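Local coordinates for protein carboxylesterase YbfK (Bacillus subtilis, PDB 4CCY) that hydrolyses carboxylic esters to an alcohol and a carboxylate, as a carboxylesterase of the alpha/beta hydrolase superfamily, at residues 46-51 and 82-87; 69-74 and 275-280; 74-79 and 282-287. All coordinates share one frame; numbering follows the deposited sequence.

Interaction 1. Residues 46-51 and 82-87; sequences IIASGP and RTYAVD
R82 holds CG anti to its backbone N and bends at chi2 (67°), which folds the chain back over the end of strand 46-49 and lays the guanidinium beside A48 and G50. One face of that group takes the methyl of A48, with CB 3.5 Å from R82 NH2. Near the edge, R82 NH1 donates to G50 O at 2.9 Å; the bond is bent (140° at the hydrogen) and the oxygen sits somewhat out of the guanidinium plane. NH1 also donates to a water that in turn donates to A48 O, and NH2 forms a salt bridge with E33, so three polar partners engage the buried guanidinium: G50 O, the water and E33. Strands 46-49 and 82-86 are antiparallel, their axes 164° apart and 4.5 Å at closest approach. I47 with A85 and S49 with T83 are the hydrogen-bonded pairs; I46 with V86 and A48 with Y84 are the non-hydrogen-bonded ones. The ladder belongs to the N-terminal side of the alpha/beta hydrolase sheet, where strand 82-86 pairs on its other edge in parallel with strand 56-60. On the face shared by I46, A48, Y84 and V86, I46 places CG2 3.9 Å from Y84 CD1, at the edge of the phenol ring, while its CD1 meets V86 CG2 at 3.8 Å. The face bearing S49 and T83 is polar at this end. There T83 OG1 stands between the backbone N and carbonyl carbon, and a water bridges it to S49 OG and I47 O. The same T83 hydroxyl is hydrogen-bonded to S78 of helix 71-80, which covers this face. At G50 the backbone adopts a positive phi, a conformation that leaves no room for a side chain beside the carbonyl before it.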
loop_
_atom_site.group_PDB
_atom_site.type_symbol
_atom_site.label_atom_id
_atom_site.label_comp_id
_atom_site.label_asym_id
_atom_site.label_seq_id
_atom_site.Cartn_x
_atom_site.Cartn_y
_atom_site.Cartn_z
ATOM N N ILE A 46 -13.816 1.163 -0.110
ATOM C CA ILE A 46 -13.210 2.489 0.097
ATOM C C ILE A 46 -13.562 3.025 1.486
ATOM O O ILE A 46 -14.716 2.949 1.902
ATOM C CB ILE A 46 -13.744 3.528 -0.931
ATOM C CG1 ILE A 46 -13.792 2.964 -2.362
ATOM C CG2 ILE A 46 -13.005 4.866 -0.806
ATOM C CD1 ILE A 46 -12.459 2.757 -3.044
ATOM N N ILE A 47 -12.575 3.576 2.192
ATOM C CA ILE A 47 -12.852 4.406 3.351
ATOM C C ILE A 47 -12.464 5.848 3.011
ATOM O O ILE A 47 -11.297 6.121 2.779
ATOM C CB ILE A 47 -12.113 3.929 4.612
ATOM C CG1 ILE A 47 -12.502 2.479 4.937
ATOM C CG2 ILE A 47 -12.427 4.854 5.783
ATOM C CD1 ILE A 47 -11.717 1.838 6.066
ATOM N N ALA A 48 -13.452 6.746 2.975
ATOM C CA ALA A 48 -13.251 8.143 2.563
ATOM C C ALA A 48 -13.364 9.130 3.732
ATOM O O ALA A 48 -14.293 9.053 4.542
ATOM C CB ALA A 48 -14.241 8.521 1.464
ATOM N N SER A 49 -12.414 10.052 3.815
ATOM C CA SER A 49 -12.396 11.052 4.895
ATOM C C SER A 49 -11.963 12.416 4.364
ATOM O O SER A 49 -11.489 12.520 3.241
ATOM C CB SER A 49 -11.466 10.606 6.025
ATOM O OG SER A 49 -11.514 9.196 6.213
ATOM N N GLY A 50 -12.134 13.460 5.172
ATOM C CA GLY A 50 -11.644 14.778 4.797
ATOM C C GLY A 50 -12.670 15.608 4.058
ATOM O O GLY A 50 -13.724 15.093 3.693
ATOM N N PRO A 51 -12.364 16.906 3.834
ATOM C CA PRO A 51 -13.332 17.837 3.248
ATOM C C PRO A 51 -13.660 17.456 1.812
ATOM O O PRO A 51 -12.758 17.157 1.029
ATOM C CB PRO A 51 -12.608 19.199 3.299
ATOM C CG PRO A 51 -11.400 18.992 4.161
ATOM C CD PRO A 51 -11.053 17.544 4.056
ATOM N N ARG A 82 -9.194 15.237 0.504
ATOM C CA ARG A 82 -10.219 14.217 0.533
ATOM C C ARG A 82 -9.490 12.897 0.275
ATOM O O ARG A 82 -9.057 12.637 -0.851
ATOM C CB ARG A 82 -11.273 14.492 -0.541
ATOM C CG ARG A 82 -12.428 13.495 -0.574
ATOM C CD ARG A 82 -13.307 13.568 0.670
ATOM N NE ARG A 82 -14.474 12.685 0.550
ATOM C CZ ARG A 82 -15.207 12.243 1.571
ATOM N NH1 ARG A 82 -14.911 12.597 2.818
ATOM N NH2 ARG A 82 -16.240 11.439 1.346
ATOM N N THR A 83 -9.313 12.102 1.330
ATOM C CA THR A 83 -8.586 10.832 1.236
ATOM C C THR A 83 -9.513 9.663 0.963
ATOM O O THR A 83 -10.577 9.540 1.572
ATOM C CB THR A 83 -7.811 10.494 2.526
ATOM O OG1 THR A 83 -8.722 10.527 3.642
ATOM C CG2 THR A 83 -6.650 11.484 2.746
ATOM N N TYR A 84 -9.081 8.804 0.054
ATOM C CA TYR A 84 -9.775 7.579 -0.276
ATOM C C TYR A 84 -8.841 6.407 0.006
ATOM O O TYR A 84 -7.900 6.182 -0.736
ATOM C CB TYR A 84 -10.149 7.578 -1.745
ATOM C CG TYR A 84 -11.108 8.681 -2.158
ATOM C CD1 TYR A 84 -12.469 8.605 -1.844
ATOM C CD2 TYR A 84 -10.657 9.784 -2.890
ATOM C CE1 TYR A 84 -13.350 9.593 -2.250
ATOM C CE2 TYR A 84 -11.534 10.781 -3.301
ATOM C CZ TYR A 84 -12.874 10.684 -2.978
ATOM O OH TYR A 84 -13.749 11.672 -3.377
ATOM N N ALA A 85 -9.103 5.669 1.081
ATOM C CA ALA A 85 -8.276 4.519 1.431
ATOM C C ALA A 85 -8.862 3.279 0.762
ATOM O O ALA A 85 -9.965 2.819 1.106
ATOM C CB ALA A 85 -8.192 4.343 2.941
ATOM N N VAL A 86 -8.109 2.748 -0.193
ATOM C CA VAL A 86 -8.607 1.715 -1.100
ATOM C C VAL A 86 -8.062 0.338 -0.695
ATOM O O VAL A 86 -6.838 0.165 -0.563
ATOM C CB VAL A 86 -8.194 2.040 -2.558
ATOM C CG1 VAL A 86 -8.672 0.958 -3.521
ATOM C CG2 VAL A 86 -8.688 3.428 -2.974
ATOM N N ASP A 87 -8.970 -0.630 -0.519
ATOM C CA ASP A 87 -8.580 -2.005 -0.169
ATOM C C ASP A 87 -8.196 -2.734 -1.441
ATOM O O ASP A 87 -9.020 -2.900 -2.327
ATOM C CB ASP A 87 -9.705 -2.764 0.569
ATOM C CG ASP A 87 -9.686 -2.534 2.083
ATOM O OD1 ASP A 87 -8.835 -1.749 2.575
ATOM O OD2 ASP A 87 -10.548 -3.109 2.794
HETATM O O HOH W 1 -9.964 7.990 4.375
HETATM O O HOH W 2 -16.410 11.069 4.588
#

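Interaction 2. Residues 69-74 and 275-280; sequences MWYPNI and LSLEQP
L277 reaches over to the 69-74 segment with CD2, which lies against M69 O and 3.9 Å from P72 CG; the L277 and P72 side chains cross obliquely. Y71 meets the same CD2 through CE2, its side chain at about a right angle to L277. Ring to ring, P72 CB and P280 CB approach to 3.9 Å, and P280 also crosses the N73 side chain nearly perpendicularly. N73 turns its carboxamide toward helix 275-278 and directs ND2 at S276 O, 3.0 Å away, in an almost straight bond of 172° at the hydrogen. The acceptor lies in the amide plane of N73, but the donor is tilted 25° from the carbonyl plane of S276. N73 CG stands anti to its own carbonyl carbon, which carries the amide across to the other segment; N73 ND2 is also bonded to N284, so the group is held by two acceptors. The other end of the amide works through a water, which donates to N73 OD1 at 2.6 Å and to M69 O while accepting from S276 OG. This single water thus joins a side-chain oxygen, a backbone carbonyl and a hydroxyl across the buried contact. The segments lie where the turn after strand 56-60 enters helix 71-80 and where the chain following H273 passes through helix 275-278 toward helix 280-290. In the alpha/beta hydrolase fold these regions border the catalytic centre: the side chain of M69 is about 7 Å from that of S129, the probable nucleophile, and W70 touches the probable nucleophile elbow. M69 bends at chi3 (-82°), bringing CE to 3.3 Å from S276 OG; the same methyl lies over one face of the W70 indole, offset toward the rim.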
loop_
_atom_site.group_PDB
_atom_site.type_symbol
_atom_site.label_atom_id
_atom_site.label_comp_id
_atom_site.label_asym_id
_atom_site.label_seq_id
_atom_site.Cartn_x
_atom_site.Cartn_y
_atom_site.Cartn_z
ATOM N N MET A 69 -4.527 0.144 8.368
ATOM C CA MET A 69 -3.157 0.555 8.733
ATOM C C MET A 69 -2.903 2.067 8.653
ATOM O O MET A 69 -1.925 2.560 9.216
ATOM C CB MET A 69 -2.109 -0.200 7.904
ATOM C CG MET A 69 -2.149 0.109 6.408
ATOM S SD MET A 69 -0.570 -0.254 5.625
ATOM C CE MET A 69 0.342 1.240 6.032
ATOM N N TRP A 70 -3.784 2.800 7.979
ATOM C CA TRP A 70 -3.652 4.257 7.907
ATOM C C TRP A 70 -4.121 5.040 9.120
ATOM O O TRP A 70 -4.080 6.273 9.099
ATOM C CB TRP A 70 -4.319 4.810 6.637
ATOM C CG TRP A 70 -3.761 4.205 5.375
ATOM C CD1 TRP A 70 -4.414 3.370 4.470
ATOM C CD2 TRP A 70 -2.395 4.340 4.850
ATOM N NE1 TRP A 70 -3.575 3.006 3.449
ATOM C CE2 TRP A 70 -2.351 3.553 3.615
ATOM C CE3 TRP A 70 -1.245 5.027 5.260
ATOM C CZ2 TRP A 70 -1.198 3.466 2.841
ATOM C CZ3 TRP A 70 -0.088 4.920 4.483
ATOM C CH2 TRP A 70 -0.066 4.164 3.298
ATOM N N TYR A 71 -4.548 4.371 10.191
ATOM C CA TYR A 71 -5.046 5.113 11.379
ATOM C C TYR A 71 -4.090 6.205 11.928
ATOM O O TYR A 71 -4.561 7.257 12.329
ATOM C CB TYR A 71 -5.553 4.181 12.506
ATOM C CG TYR A 71 -4.452 3.469 13.246
ATOM C CD1 TYR A 71 -3.819 4.062 14.352
ATOM C CD2 TYR A 71 -4.009 2.219 12.828
ATOM C CE1 TYR A 71 -2.776 3.419 15.009
ATOM C CE2 TYR A 71 -2.965 1.571 13.485
ATOM C CZ TYR A 71 -2.360 2.171 14.570
ATOM O OH TYR A 71 -1.326 1.519 15.215
ATOM N N PRO A 72 -2.757 5.975 11.939
ATOM C CA PRO A 72 -1.953 7.056 12.548
ATOM C C PRO A 72 -1.531 8.152 11.559
ATOM O O PRO A 72 -0.827 9.084 11.929
ATOM C CB PRO A 72 -0.721 6.312 13.063
ATOM C CG PRO A 72 -0.569 5.158 12.130
ATOM C CD PRO A 72 -1.914 4.822 11.563
ATOM N N ASN A 73 -1.949 8.027 10.305
ATOM C CA ASN A 73 -1.632 9.021 9.290
ATOM C C ASN A 73 -2.868 9.780 8.811
ATOM O O ASN A 73 -2.761 10.893 8.293
ATOM C CB ASN A 73 -0.956 8.336 8.114
ATOM C CG ASN A 73 0.019 7.272 8.558
ATOM O OD1 ASN A 73 -0.303 6.094 8.510
ATOM N ND2 ASN A 73 1.201 7.683 9.035
ATOM N N ILE A 74 -4.041 9.176 9.000
ATOM C CA ILE A 74 -5.246 9.666 8.337
ATOM C C ILE A 74 -5.719 11.048 8.802
ATOM O O ILE A 74 -6.189 11.842 7.985
ATOM C CB ILE A 74 -6.383 8.605 8.289
ATOM C CG1 ILE A 74 -7.404 8.957 7.205
ATOM C CG2 ILE A 74 -7.016 8.364 9.647
ATOM C CD1 ILE A 74 -6.854 8.706 5.813
ATOM N N LEU A 275 7.206 1.863 7.722
ATOM C CA LEU A 275 7.623 3.233 7.994
ATOM C C LEU A 275 6.482 4.174 8.389
ATOM O O LEU A 275 6.660 5.023 9.272
ATOM C CB LEU A 275 8.415 3.782 6.795
ATOM C CG LEU A 275 9.042 5.183 6.775
ATOM C CD1 LEU A 275 9.705 5.559 8.101
ATOM C CD2 LEU A 275 10.047 5.271 5.621
ATOM N N SER A 276 5.322 4.036 7.757
ATOM C CA SER A 276 4.201 4.915 8.085
ATOM C C SER A 276 3.628 4.611 9.476
ATOM O O SER A 276 3.005 5.482 10.098
ATOM C CB SER A 276 3.109 4.834 7.022
ATOM O OG SER A 276 2.637 3.505 6.905
ATOM N N LEU A 277 3.837 3.380 9.952
ATOM C CA LEU A 277 3.371 2.968 11.277
ATOM C C LEU A 277 4.395 3.251 12.378
ATOM O O LEU A 277 4.019 3.604 13.501
ATOM C CB LEU A 277 2.982 1.484 11.294
ATOM C CG LEU A 277 1.665 1.066 10.619
ATOM C CD1 LEU A 277 1.677 -0.426 10.330
ATOM C CD2 LEU A 277 0.435 1.456 11.443
ATOM N N GLU A 278 5.673 3.087 12.047
ATOM C CA GLU A 278 6.787 3.277 12.988
ATOM C C GLU A 278 7.165 4.725 13.267
ATOM O O GLU A 278 7.537 5.067 14.387
ATOM C CB GLU A 278 8.026 2.601 12.434
ATOM C CG GLU A 278 8.344 1.285 13.090
ATOM C CD GLU A 278 9.680 0.734 12.646
ATOM O OE1 GLU A 278 9.764 0.277 11.492
ATOM O OE2 GLU A 278 10.635 0.775 13.452
ATOM N N GLN A 279 7.134 5.554 12.228
ATOM C CA GLN A 279 7.483 6.969 12.357
ATOM C C GLN A 279 6.371 7.840 11.783
ATOM O O GLN A 279 6.620 8.625 10.851
ATOM C CB GLN A 279 8.815 7.276 11.649
ATOM C CG GLN A 279 10.021 6.529 12.196
ATOM C CD GLN A 279 10.433 7.008 13.579
ATOM O OE1 GLN A 279 9.972 8.047 14.056
ATOM N NE2 GLN A 279 11.319 6.265 14.218
ATOM N N PRO A 280 5.143 7.705 12.333
ATOM C CA PRO A 280 4.007 8.402 11.742
ATOM C C PRO A 280 4.149 9.933 11.783
ATOM O O PRO A 280 3.725 10.592 10.840
ATOM C CB PRO A 280 2.819 7.949 12.604
ATOM C CG PRO A 280 3.408 7.521 13.902
ATOM C CD PRO A 280 4.748 6.938 13.538
HETATM O O HOH W 3 0.496 3.628 8.625
#

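Interaction 3. Residues 74-79 and 282-287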
loop_
_atom_site.group_PDB
_atom_site.type_symbol
_atom_site.label_atom_id
_atom_site.label_comp_id
_atom_site.label_asym_id
_atom_site.label_seq_id
_atom_site.Cartn_x
_atom_site.Cartn_y
_atom_site.Cartn_z
ATOM N N ILE A 74 -4.041 9.176 9.000
ATOM C CA ILE A 74 -5.246 9.666 8.337
ATOM C C ILE A 74 -5.719 11.048 8.802
ATOM O O ILE A 74 -6.189 11.842 7.985
ATOM C CB ILE A 74 -6.383 8.605 8.289
ATOM C CG1 ILE A 74 -7.404 8.957 7.205
ATOM C CG2 ILE A 74 -7.016 8.364 9.647
ATOM C CD1 ILE A 74 -6.854 8.706 5.813
ATOM N N ALA A 75 -5.577 11.356 10.087
ATOM C CA ALA A 75 -5.991 12.691 10.556
ATOM C C ALA A 75 -5.169 13.806 9.894
ATOM O O ALA A 75 -5.737 14.780 9.397
ATOM C CB ALA A 75 -5.937 12.802 12.076
ATOM N N ALA A 76 -3.844 13.658 9.876
ATOM C CA ALA A 76 -2.972 14.664 9.239
ATOM C C ALA A 76 -3.315 14.884 7.758
ATOM O O ALA A 76 -3.462 16.025 7.302
ATOM C CB ALA A 76 -1.506 14.285 9.393
ATOM N N TRP A 77 -3.473 13.791 7.014
ATOM C CA TRP A 77 -3.685 13.898 5.571
ATOM C C TRP A 77 -5.075 14.324 5.174
ATOM O O TRP A 77 -5.269 14.904 4.099
ATOM C CB TRP A 77 -3.276 12.615 4.872
ATOM C CG TRP A 77 -1.811 12.286 5.065
ATOM C CD1 TRP A 77 -0.773 13.167 5.399
ATOM C CD2 TRP A 77 -1.171 10.974 4.919
ATOM N NE1 TRP A 77 0.425 12.500 5.482
ATOM C CE2 TRP A 77 0.257 11.180 5.204
ATOM C CE3 TRP A 77 -1.622 9.694 4.605
ATOM C CZ2 TRP A 77 1.166 10.134 5.167
ATOM C CZ3 TRP A 77 -0.692 8.655 4.560
ATOM C CH2 TRP A 77 0.665 8.867 4.837
ATOM N N SER A 78 -6.047 14.073 6.046
ATOM C CA SER A 78 -7.445 14.401 5.745
ATOM C C SER A 78 -7.869 15.778 6.237
ATOM O O SER A 78 -9.050 16.112 6.162
ATOM C CB SER A 78 -8.391 13.315 6.272
ATOM O OG SER A 78 -8.045 12.062 5.694
ATOM N N SER A 79 -6.915 16.573 6.733
ATOM C CA SER A 79 -7.163 17.989 6.992
ATOM C C SER A 79 -7.215 18.730 5.662
ATOM O O SER A 79 -8.065 19.594 5.463
ATOM C CB SER A 79 -6.061 18.617 7.856
ATOM O OG SER A 79 -5.697 17.777 8.937
ATOM N N TYR A 282 6.875 11.882 11.577
ATOM C CA TYR A 282 7.725 12.281 10.458
ATOM C C TYR A 282 7.083 12.066 9.081
ATOM O O TYR A 282 7.046 12.997 8.267
ATOM C CB TYR A 282 9.100 11.611 10.495
ATOM C CG TYR A 282 9.919 12.041 9.297
ATOM C CD1 TYR A 282 10.410 13.356 9.194
ATOM C CD2 TYR A 282 10.139 11.168 8.237
ATOM C CE1 TYR A 282 11.131 13.765 8.076
ATOM C CE2 TYR A 282 10.854 11.571 7.119
ATOM C CZ TYR A 282 11.345 12.859 7.044
ATOM O OH TYR A 282 12.039 13.220 5.931
ATOM N N VAL A 283 6.598 10.847 8.830
ATOM C CA VAL A 283 5.949 10.498 7.561
ATOM C C VAL A 283 4.744 11.402 7.293
ATOM O O VAL A 283 4.585 11.885 6.173
ATOM C CB VAL A 283 5.564 8.984 7.487
ATOM C CG1 VAL A 283 4.695 8.659 6.278
ATOM C CG2 VAL A 283 6.803 8.115 7.441
ATOM N N ASN A 284 3.910 11.637 8.310
ATOM C CA ASN A 284 2.740 12.516 8.159
ATOM C C ASN A 284 3.095 13.881 7.552
ATOM O O ASN A 284 2.527 14.288 6.528
ATOM C CB ASN A 284 2.002 12.709 9.495
ATOM C CG ASN A 284 1.211 11.470 9.920
ATOM O OD1 ASN A 284 1.154 10.470 9.200
ATOM N ND2 ASN A 284 0.608 11.533 11.093
ATOM N N GLN A 285 4.058 14.566 8.171
ATOM C CA GLN A 285 4.451 15.900 7.722
ATOM C C GLN A 285 5.234 15.881 6.402
ATOM O O GLN A 285 5.012 16.741 5.541
ATOM C CB GLN A 285 5.201 16.673 8.826
ATOM C CG GLN A 285 5.649 18.083 8.416
ATOM C CD GLN A 285 4.497 18.963 7.964
ATOM O OE1 GLN A 285 3.644 19.330 8.764
ATOM N NE2 GLN A 285 4.461 19.294 6.677
ATOM N N ARG A 286 6.120 14.903 6.234
ATOM C CA ARG A 286 6.922 14.792 5.013
ATOM C C ARG A 286 6.037 14.647 3.779
ATOM O O ARG A 286 6.284 15.259 2.742
ATOM C CB ARG A 286 7.885 13.617 5.098
ATOM C CG ARG A 286 8.719 13.426 3.847
ATOM C CD ARG A 286 9.807 14.493 3.770
ATOM N NE ARG A 286 10.573 14.476 2.524
ATOM C CZ ARG A 286 10.263 15.166 1.426
ATOM N NH1 ARG A 286 9.170 15.927 1.373
ATOM N NH2 ARG A 286 11.059 15.081 0.357
ATOM N N VAL A 287 5.010 13.820 3.903
ATOM C CA VAL A 287 4.042 13.635 2.834
ATOM C C VAL A 287 3.213 14.905 2.605
ATOM O O VAL A 287 3.026 15.302 1.465
ATOM C CB VAL A 287 3.174 12.375 3.081
ATOM C CG1 VAL A 287 1.975 12.311 2.145
ATOM C CG2 VAL A 287 4.042 11.123 2.938
#
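The segments 74-79 and 282-287, of helices 71-80 and 280-290, run in nearly the same direction, their axes 15° apart and 9.4 Å at closest approach, with A76 and N284 the nearest pair at 6.2 Å between CA atoms. W77 carries most of the contact. Its CG is anti to its own carbonyl carbon, a placement that lets the indole reach across to the backbone of the other helix. NE1 donates to N284 O at 3.0 Å, with 157° at the hydrogen. The oxygen is within 7° of the indole plane, and the N-H approaches it in the carbonyl plane on a lone pair, so both the ring's edge and the acceptor are well aligned. V283 O also lies at the ring edge. The two faces of the indole have different neighbours: V287 CG1 sits 3.5 Å above one, offset toward the rim, and N284 OD1 lies above the opposite one, also near the rim. V287 crosses the W77 side chain at about a right angle and touches its CZ2 through CB at 3.7 Å, while V283 CG1 meets the same ring carbon at 4.0 Å. The NE1 bond and the contacts on both faces together probably limit the ring's rotation. A76 puts its methyl against N284 CB, 3.8 Å away, which suits the close approach of the backbones. The polar end of N284 is taken up at the start of the first helix, by N73 and P72 O. Within the alpha/beta hydrolase fold, W77 packs against L57 and L59 of strand 56-60 and T83 of strand 82-86, while the second helix reaches over strand 236-241 through Y282 and R286.

Overall arrangement
All three contacts are largely buried, but interaction 3 borders the surface: its segments include exposed S79, Y282 and Q285, none touching across the contact. Interaction 1 lies within the sheet and rests on a repeated backbone ladder; interactions 2 and 3 lie in the helical layer beside it, joining helix 71-80 and the turn leading into it to the C-terminal helices by isolated side-chain-to-carbonyl bonds among apolar groups. Interaction 2 lies nearest the catalytic centre and includes a bridging water; interaction 3 uses a direct indole-to-carbonyl bond. N284 joins these two, and W70 packs on W77. Helix 71-80 leads directly into strand 82-86, and S78 with T83 probably links interaction 3 to interaction 1.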